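Local structure of geranyltranstransferase (Stenotrophomonas maltophilia, 7LBJ) at residues 64-69 / 279-284; 194-199 / 207-212. The protein probably joins five-carbon isoprenoid diphosphates into longer chains in a magnesium-dependent reaction, as farnesyl diphosphate synthases do. All blocks are in the same frame, centred on the assembly; numbering follows the deposited sequence.

Interaction 1 of 2, residues 64-69 / 279-284; sequences GHLFGT and ARYGEE
E284 reaches across to L66 with the aliphatic part of its side chain, and its carboxylate then folds back toward its own loop. Starting from the backbone, E284 CB lies 4.0 Å from the carbonyl oxygen L66 O. The next carbon comes closer: CG of E284 is 3.6 Å from L66 O, and it also rests against the leucine methyl, 4.0 Å from L66 CD2. CG is held between the backbone N and the carbonyl carbon (chi1 70°), and a sharp bend follows at chi2 (-82°), which turns the acid away from L66 and toward Y281 and G282. At the tip, E284 OE2 accepts the backbone N-H of G282 at 3.1 Å (N-H...O angle 150°), the nitrogen standing well above the carboxylate plane. The same oxygen lies in the plane of the Y281 ring at its edge, with E284 OE2 3.6 Å from Y281 CD2. The acid thus bonds back within its own loop.

L66 meets Y281 roughly at right angles, its CD2 methyl 3.7 Å from CD2 of the ring. Beside it the H65 imidazole adds a peripheral touch, H65 CD2 lying 3.5 Å from the carbonyl oxygen E284 O.

Helix 55-65 finishes here in a Schellman motif, with G68 taking the positive phi, and its C-terminal end abuts the loop between helices 260-277 and 286-297. R289 of the latter helix hydrogen-bonds to the carbonyls of Y281 and G282, while Y281 OH has its hydrogen-bonding partners, Q211 and Q208, on helix 206-233, whose L212 also packs against L66, F67 and Y281.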
ATOM      1  N   GLY A  64     -19.832   5.400 -12.502  1.00 13.77           N
ATOM      2  CA  GLY A  64     -20.053   6.834 -12.434  1.00 16.52           C
ATOM      3  C   GLY A  64     -20.971   7.305 -13.540  1.00 19.96           C
ATOM      4  O   GLY A  64     -21.745   8.253 -13.357  1.00 17.23           O
ATOM      5  N   HIS A  65     -20.914   6.630 -14.694  1.00 16.34           N
ATOM      6  CA  HIS A  65     -21.707   7.031 -15.853  1.00 18.86           C
ATOM      7  C   HIS A  65     -23.200   6.908 -15.579  1.00 19.91           C
ATOM      8  O   HIS A  65     -24.005   7.661 -16.157  1.00 20.22           O
ATOM      9  CB  HIS A  65     -21.289   6.175 -17.059  1.00 16.20           C
ATOM     10  CG  HIS A  65     -21.939   6.564 -18.348  1.00 21.37           C
ATOM     11  ND1 HIS A  65     -21.625   7.726 -19.017  1.00 21.50           N
ATOM     12  CD2 HIS A  65     -22.876   5.936 -19.100  1.00 21.72           C
ATOM     13  CE1 HIS A  65     -22.344   7.800 -20.126  1.00 27.45           C
ATOM     14  NE2 HIS A  65     -23.111   6.725 -20.200  1.00 23.26           N
ATOM     15  N   LEU A  66     -23.592   5.964 -14.714  1.00 19.36           N
ATOM     16  CA  LEU A  66     -24.993   5.813 -14.328  1.00 18.23           C
ATOM     17  C   LEU A  66     -25.585   7.110 -13.805  1.00 21.63           C
ATOM     18  O   LEU A  66     -26.788   7.351 -13.949  1.00 24.17           O
ATOM     19  CB  LEU A  66     -25.129   4.772 -13.223  1.00 22.87           C
ATOM     20  CG  LEU A  66     -25.139   3.279 -13.448  1.00 26.96           C
ATOM     21  CD1 LEU A  66     -25.236   2.634 -12.052  1.00 24.66           C
ATOM     22  CD2 LEU A  66     -26.341   2.916 -14.295  1.00 24.42           C
ATOM     23  N   PHE A  67     -24.763   7.929 -13.158  1.00 20.96           N
ATOM     24  CA  PHE A  67     -25.198   9.159 -12.518  1.00 20.55           C
ATOM     25  C   PHE A  67     -24.853  10.388 -13.335  1.00 24.69           C
ATOM     26  O   PHE A  67     -25.066  11.508 -12.864  1.00 29.12           O
ATOM     27  CB  PHE A  67     -24.566   9.253 -11.132  1.00 19.11           C
ATOM     28  CG  PHE A  67     -24.765   8.013 -10.317  1.00 22.53           C
ATOM     29  CD1 PHE A  67     -25.914   7.857  -9.557  1.00 25.80           C
ATOM     30  CD2 PHE A  67     -23.837   6.985 -10.347  1.00 19.95           C
ATOM     31  CE1 PHE A  67     -26.124   6.719  -8.824  1.00 23.16           C
ATOM     32  CE2 PHE A  67     -24.051   5.827  -9.611  1.00 18.70           C
ATOM     33  CZ  PHE A  67     -25.187   5.699  -8.860  1.00 22.09           C
ATOM     34  N   GLY A  68     -24.320  10.206 -14.540  1.00 23.13           N
ATOM     35  CA  GLY A  68     -23.940  11.339 -15.358  1.00 26.74           C
ATOM     36  C   GLY A  68     -22.657  12.006 -14.931  1.00 24.45           C
ATOM     37  O   GLY A  68     -22.407  13.152 -15.316  1.00 26.89           O
ATOM     38  N   THR A  69     -21.831  11.319 -14.152  1.00 19.13           N
ATOM     39  CA  THR A  69     -20.629  11.914 -13.595  1.00 20.45           C
ATOM     40  C   THR A  69     -19.576  12.114 -14.673  1.00 29.55           C
ATOM     41  O   THR A  69     -19.361  11.249 -15.523  1.00 25.58           O
ATOM     42  CB  THR A  69     -20.089  11.017 -12.490  1.00 22.72           C
ATOM     43  OG1 THR A  69     -21.109  10.889 -11.501  1.00 23.77           O
ATOM     44  CG2 THR A  69     -18.834  11.608 -11.854  1.00 19.16           C
ATOM     45  N   ALA A 279     -32.203  -4.071 -14.596  1.00 22.59           N
ATOM     46  CA  ALA A 279     -33.230  -4.054 -15.634  1.00 24.74           C
ATOM     47  C   ALA A 279     -34.049  -2.763 -15.642  1.00 24.57           C
ATOM     48  O   ALA A 279     -34.597  -2.396 -16.685  1.00 24.73           O
ATOM     49  CB  ALA A 279     -34.153  -5.270 -15.478  1.00 24.14           C
ATOM     50  N   ARG A 280     -34.133  -2.052 -14.523  1.00 25.43           N
ATOM     51  CA  ARG A 280     -35.005  -0.886 -14.496  1.00 28.57           C
ATOM     52  C   ARG A 280     -34.328   0.388 -14.985  1.00 26.47           C
ATOM     53  O   ARG A 280     -35.020   1.389 -15.202  1.00 27.34           O
ATOM     54  CB  ARG A 280     -35.553  -0.674 -13.086  1.00 28.58           C
ATOM     55  CG  ARG A 280     -36.610  -1.708 -12.697  1.00 37.32           C
ATOM     56  CD  ARG A 280     -36.987  -1.545 -11.245  1.00 40.28           C
ATOM     57  NE  ARG A 280     -37.969  -2.529 -10.810  1.00 50.50           N
ATOM     58  CZ  ARG A 280     -38.156  -2.872  -9.543  1.00 49.33           C
ATOM     59  NH1 ARG A 280     -37.396  -2.376  -8.578  1.00 45.82           N
ATOM     60  NH2 ARG A 280     -39.132  -3.725  -9.236  1.00 43.05           N
ATOM     61  N   TYR A 281     -33.011   0.369 -15.174  1.00 22.00           N
ATOM     62  CA  TYR A 281     -32.290   1.540 -15.647  1.00 25.92           C
ATOM     63  C   TYR A 281     -32.526   1.754 -17.136  1.00 27.41           C
ATOM     64  O   TYR A 281     -32.865   0.832 -17.882  1.00 24.73           O
ATOM     65  CB  TYR A 281     -30.791   1.389 -15.410  1.00 21.44           C
ATOM     66  CG  TYR A 281     -30.343   1.480 -13.961  1.00 24.82           C
ATOM     67  CD1 TYR A 281     -30.318   0.348 -13.152  1.00 24.02           C
ATOM     68  CD2 TYR A 281     -29.910   2.689 -13.411  1.00 29.94           C
ATOM     69  CE1 TYR A 281     -29.912   0.416 -11.834  1.00 25.48           C
ATOM     70  CE2 TYR A 281     -29.486   2.762 -12.092  1.00 30.09           C
ATOM     71  CZ  TYR A 281     -29.492   1.621 -11.313  1.00 29.43           C
ATOM     72  OH  TYR A 281     -29.079   1.667  -9.998  1.00 29.53           O
ATOM     73  N   GLY A 282     -32.322   2.993 -17.570  1.00 27.66           N
ATOM     74  CA  GLY A 282     -32.326   3.326 -18.977  1.00 26.08           C
ATOM     75  C   GLY A 282     -30.946   3.138 -19.573  1.00 28.08           C
ATOM     76  O   GLY A 282     -30.104   2.397 -19.054  1.00 20.98           O
ATOM     77  N   GLU A 283     -30.706   3.857 -20.672  1.00 24.06           N
ATOM     78  CA  GLU A 283     -29.471   3.697 -21.429  1.00 25.62           C
ATOM     79  C   GLU A 283     -28.236   4.005 -20.612  1.00 22.12           C
ATOM     80  O   GLU A 283     -27.146   3.569 -20.985  1.00 22.90           O
ATOM     81  CB  GLU A 283     -29.469   4.604 -22.657  1.00 28.59           C
ATOM     82  CG  GLU A 283     -29.979   3.936 -23.896  1.00 38.12           C
ATOM     83  CD  GLU A 283     -30.045   4.898 -25.042  1.00 42.60           C
ATOM     84  OE1 GLU A 283     -28.974   5.381 -25.463  1.00 46.22           O
ATOM     85  OE2 GLU A 283     -31.167   5.193 -25.492  1.00 50.46           O
ATOM     86  N   GLU A 284     -28.379   4.762 -19.525  1.00 22.31           N
ATOM     87  CA  GLU A 284     -27.223   5.104 -18.711  1.00 24.52           C
ATOM     88  C   GLU A 284     -26.555   3.867 -18.122  1.00 22.94           C
ATOM     89  O   GLU A 284     -25.372   3.931 -17.781  1.00 22.64           O
ATOM     90  CB  GLU A 284     -27.625   6.083 -17.598  1.00 21.05           C
ATOM     91  CG  GLU A 284     -28.514   5.488 -16.480  1.00 20.76           C
ATOM     92  CD  GLU A 284     -30.012   5.422 -16.807  1.00 26.59           C
ATOM     93  OE1 GLU A 284     -30.412   5.705 -17.954  1.00 25.20           O
ATOM     94  OE2 GLU A 284     -30.800   5.066 -15.900  1.00 27.51           O
TER

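Interaction 2 of 2, residues 194-199 / 207-212; sequences AVRMGA and PQLAQL
L209 and A199 make the tightest fit here: methyl CD2 of the leucine lies 3.5 Å from A199 CB. L209 is a forked bump whose two prongs go to different places. CD2 dips into the shallow groove beside A199, where it also comes within 4.0 Å of the carbonyl oxygen R196 O, while CD1 is 3.9 Å from R196 NH1. R196 forms the outer wall of that groove; its chain runs extended from CG to NE and crosses L209 nearly at a right angle, and its NE is hydrogen-bonded to T149 OG1 on helix 140-154.

A199 touches both leucines. Its single methyl sits between L209 and L212, with A199 CB 3.9 Å from L212 CD1. The two segments belong to consecutive helices, 176-201 and 206-233, joined by a short turn into an antiparallel helical hairpin within the all-alpha isoprenoid synthase bundle. Their axes pass 9.7 Å apart at 152°, some 28° short of exactly antiparallel.

Further from the turn, V195 and L212 cross at about a right angle. V195 CG1, placed anti to its own backbone nitrogen (chi1 168°), projects toward the root of the leucine and stops 3.8 Å from L212 CB; the carbonyl oxygen L212 O is just as near. L212 CD1 meanwhile leans the other way, toward A199, one turn further along, so the leucine fills the hollow between V195 and A199. On the far flank of helix 176-201, M197 packs into helices 75-92 and 140-154.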
ATOM      1  N   ALA A 194     -14.319  -1.219  -7.260  1.00 10.12           N
ATOM      2  CA  ALA A 194     -14.330  -0.352  -8.429  1.00 14.07           C
ATOM      3  C   ALA A 194     -15.730   0.192  -8.672  1.00 16.29           C
ATOM      4  O   ALA A 194     -15.912   1.402  -8.850  1.00 14.32           O
ATOM      5  CB  ALA A 194     -13.819  -1.096  -9.661  1.00 12.46           C
ATOM      6  N   VAL A 195     -16.738  -0.682  -8.623  1.00 12.83           N
ATOM      7  CA  VAL A 195     -18.115  -0.225  -8.822  1.00 15.18           C
ATOM      8  C   VAL A 195     -18.533   0.722  -7.700  1.00 13.17           C
ATOM      9  O   VAL A 195     -19.179   1.748  -7.944  1.00 13.01           O
ATOM     10  CB  VAL A 195     -19.055  -1.437  -8.932  1.00 15.47           C
ATOM     11  CG1 VAL A 195     -20.547  -1.002  -8.849  1.00 14.97           C
ATOM     12  CG2 VAL A 195     -18.740  -2.208 -10.242  1.00  9.93           C
ATOM     13  N   ARG A 196     -18.183   0.393  -6.452  1.00 12.66           N
ATOM     14  CA  ARG A 196     -18.589   1.255  -5.341  1.00 11.36           C
ATOM     15  C   ARG A 196     -17.970   2.640  -5.464  1.00 11.36           C
ATOM     16  O   ARG A 196     -18.635   3.651  -5.191  1.00 10.74           O
ATOM     17  CB  ARG A 196     -18.208   0.611  -4.006  1.00  9.57           C
ATOM     18  CG  ARG A 196     -18.489   1.514  -2.821  1.00 12.47           C
ATOM     19  CD  ARG A 196     -18.151   0.817  -1.493  1.00 15.83           C
ATOM     20  NE  ARG A 196     -18.210   1.765  -0.389  1.00 14.86           N
ATOM     21  CZ  ARG A 196     -19.324   2.115   0.233  1.00 15.29           C
ATOM     22  NH1 ARG A 196     -20.491   1.569  -0.078  1.00 16.79           N
ATOM     23  NH2 ARG A 196     -19.264   3.024   1.207  1.00 20.75           N
ATOM     24  N   MET A 197     -16.686   2.713  -5.846  1.00 11.87           N
ATOM     25  CA  MET A 197     -16.019   4.013  -5.913  1.00 13.20           C
ATOM     26  C   MET A 197     -16.597   4.880  -7.012  1.00 13.06           C
ATOM     27  O   MET A 197     -16.802   6.085  -6.811  1.00 14.18           O
ATOM     28  CB  MET A 197     -14.512   3.829  -6.092  1.00 11.33           C
ATOM     29  CG  MET A 197     -13.899   3.158  -4.833  1.00 17.37           C
ATOM     30  SD  MET A 197     -12.273   2.427  -5.124  1.00 26.09           S
ATOM     31  CE  MET A 197     -11.387   3.919  -4.978  1.00 12.69           C
ATOM     32  N   GLY A 198     -16.864   4.293  -8.186  1.00 12.64           N
ATOM     33  CA  GLY A 198     -17.511   5.061  -9.237  1.00 15.73           C
ATOM     34  C   GLY A 198     -18.845   5.620  -8.792  1.00 13.92           C
ATOM     35  O   GLY A 198     -19.175   6.773  -9.081  1.00 14.47           O
ATOM     36  N   ALA A 199     -19.617   4.815  -8.056  1.00 14.04           N
ATOM     37  CA  ALA A 199     -20.927   5.262  -7.602  1.00 15.18           C
ATOM     38  C   ALA A 199     -20.795   6.301  -6.499  1.00 13.74           C
ATOM     39  O   ALA A 199     -21.581   7.253  -6.447  1.00 16.39           O
ATOM     40  CB  ALA A 199     -21.757   4.070  -7.123  1.00 13.41           C
ATOM     41  N   PRO A 207     -28.908   2.729  -0.701  1.00 27.97           N
ATOM     42  CA  PRO A 207     -29.674   1.662  -1.363  1.00 29.77           C
ATOM     43  C   PRO A 207     -29.184   1.382  -2.763  1.00 23.40           C
ATOM     44  O   PRO A 207     -29.097   0.223  -3.170  1.00 20.63           O
ATOM     45  CB  PRO A 207     -31.111   2.201  -1.351  1.00 27.88           C
ATOM     46  CG  PRO A 207     -31.143   3.101  -0.180  1.00 31.20           C
ATOM     47  CD  PRO A 207     -29.808   3.783  -0.189  1.00 26.65           C
ATOM     48  N   GLN A 208     -28.836   2.425  -3.509  1.00 22.57           N
ATOM     49  CA  GLN A 208     -28.276   2.209  -4.829  1.00 23.02           C
ATOM     50  C   GLN A 208     -26.870   1.626  -4.762  1.00 20.47           C
ATOM     51  O   GLN A 208     -26.476   0.845  -5.636  1.00 16.19           O
ATOM     52  CB  GLN A 208     -28.264   3.520  -5.586  1.00 25.21           C
ATOM     53  CG  GLN A 208     -28.273   3.303  -7.032  1.00 26.93           C
ATOM     54  CD  GLN A 208     -28.601   4.557  -7.771  1.00 29.87           C
ATOM     55  OE1 GLN A 208     -28.723   5.638  -7.173  1.00 29.84           O
ATOM     56  NE2 GLN A 208     -28.750   4.436  -9.091  1.00 28.81           N
ATOM     57  N   LEU A 209     -26.085   2.000  -3.754  1.00 16.34           N
ATOM     58  CA  LEU A 209     -24.786   1.355  -3.588  1.00 15.84           C
ATOM     59  C   LEU A 209     -24.955  -0.136  -3.351  1.00 13.74           C
ATOM     60  O   LEU A 209     -24.198  -0.945  -3.897  1.00 15.31           O
ATOM     61  CB  LEU A 209     -24.004   2.003  -2.431  1.00 14.86           C
ATOM     62  CG  LEU A 209     -23.556   3.427  -2.758  1.00 17.47           C
ATOM     63  CD1 LEU A 209     -23.105   4.140  -1.519  1.00 20.93           C
ATOM     64  CD2 LEU A 209     -22.408   3.351  -3.760  1.00 18.45           C
ATOM     65  N   ALA A 210     -25.946  -0.520  -2.533  1.00 15.33           N
ATOM     66  CA  ALA A 210     -26.140  -1.936  -2.238  1.00 14.98           C
ATOM     67  C   ALA A 210     -26.610  -2.695  -3.468  1.00 15.84           C
ATOM     68  O   ALA A 210     -26.200  -3.837  -3.713  1.00 14.29           O
ATOM     69  CB  ALA A 210     -27.147  -2.091  -1.096  1.00 20.40           C
ATOM     70  N   GLN A 211     -27.486  -2.087  -4.250  1.00 15.81           N
ATOM     71  CA  GLN A 211     -27.935  -2.728  -5.485  1.00 16.87           C
ATOM     72  C   GLN A 211     -26.765  -2.953  -6.451  1.00 15.71           C
ATOM     73  O   GLN A 211     -26.593  -4.048  -7.011  1.00 15.96           O
ATOM     74  CB  GLN A 211     -29.020  -1.851  -6.105  1.00 17.82           C
ATOM     75  CG  GLN A 211     -29.512  -2.267  -7.478  1.00 20.50           C
ATOM     76  CD  GLN A 211     -30.373  -1.160  -8.061  1.00 27.98           C
ATOM     77  OE1 GLN A 211     -29.857  -0.135  -8.483  1.00 28.10           O
ATOM     78  NE2 GLN A 211     -31.684  -1.330  -8.014  1.00 30.94           N
ATOM     79  N   LEU A 212     -25.948  -1.919  -6.660  1.00 14.41           N
ATOM     80  CA  LEU A 212     -24.792  -2.047  -7.545  1.00 13.70           C
ATOM     81  C   LEU A 212     -23.768  -3.020  -6.989  1.00 15.96           C
ATOM     82  O   LEU A 212     -23.052  -3.679  -7.757  1.00 13.84           O
ATOM     83  CB  LEU A 212     -24.136  -0.683  -7.763  1.00 14.88           C
ATOM     84  CG  LEU A 212     -25.070   0.268  -8.490  1.00 15.16           C
ATOM     85  CD1 LEU A 212     -24.451   1.640  -8.639  1.00 17.01           C
ATOM     86  CD2 LEU A 212     -25.465  -0.314  -9.877  1.00 20.51           C
TER

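Overall arrangement
The centres of the two contacts are about 12 Å apart, and helix 206-233 joins them. Y281 of interaction 1 reaches across to that helix, where its OH makes probable hydrogen bonds to Q211 OE1 (2.5 Å) and Q208 NE2 (2.9 Å) of interaction 2. An apolar link is L66 CD1 against L212 CD1, 3.6 Å apart, so L212 packs both on L66, at the turn ending helix 55-65, and on helix 176-201. In sequence, the hairpin of interaction 2 falls between the two segments of interaction 1. Both contacts lie near the start of helix 206-233; the family's second aspartate-rich motif, which in relatives binds magnesium, occurs near its other end.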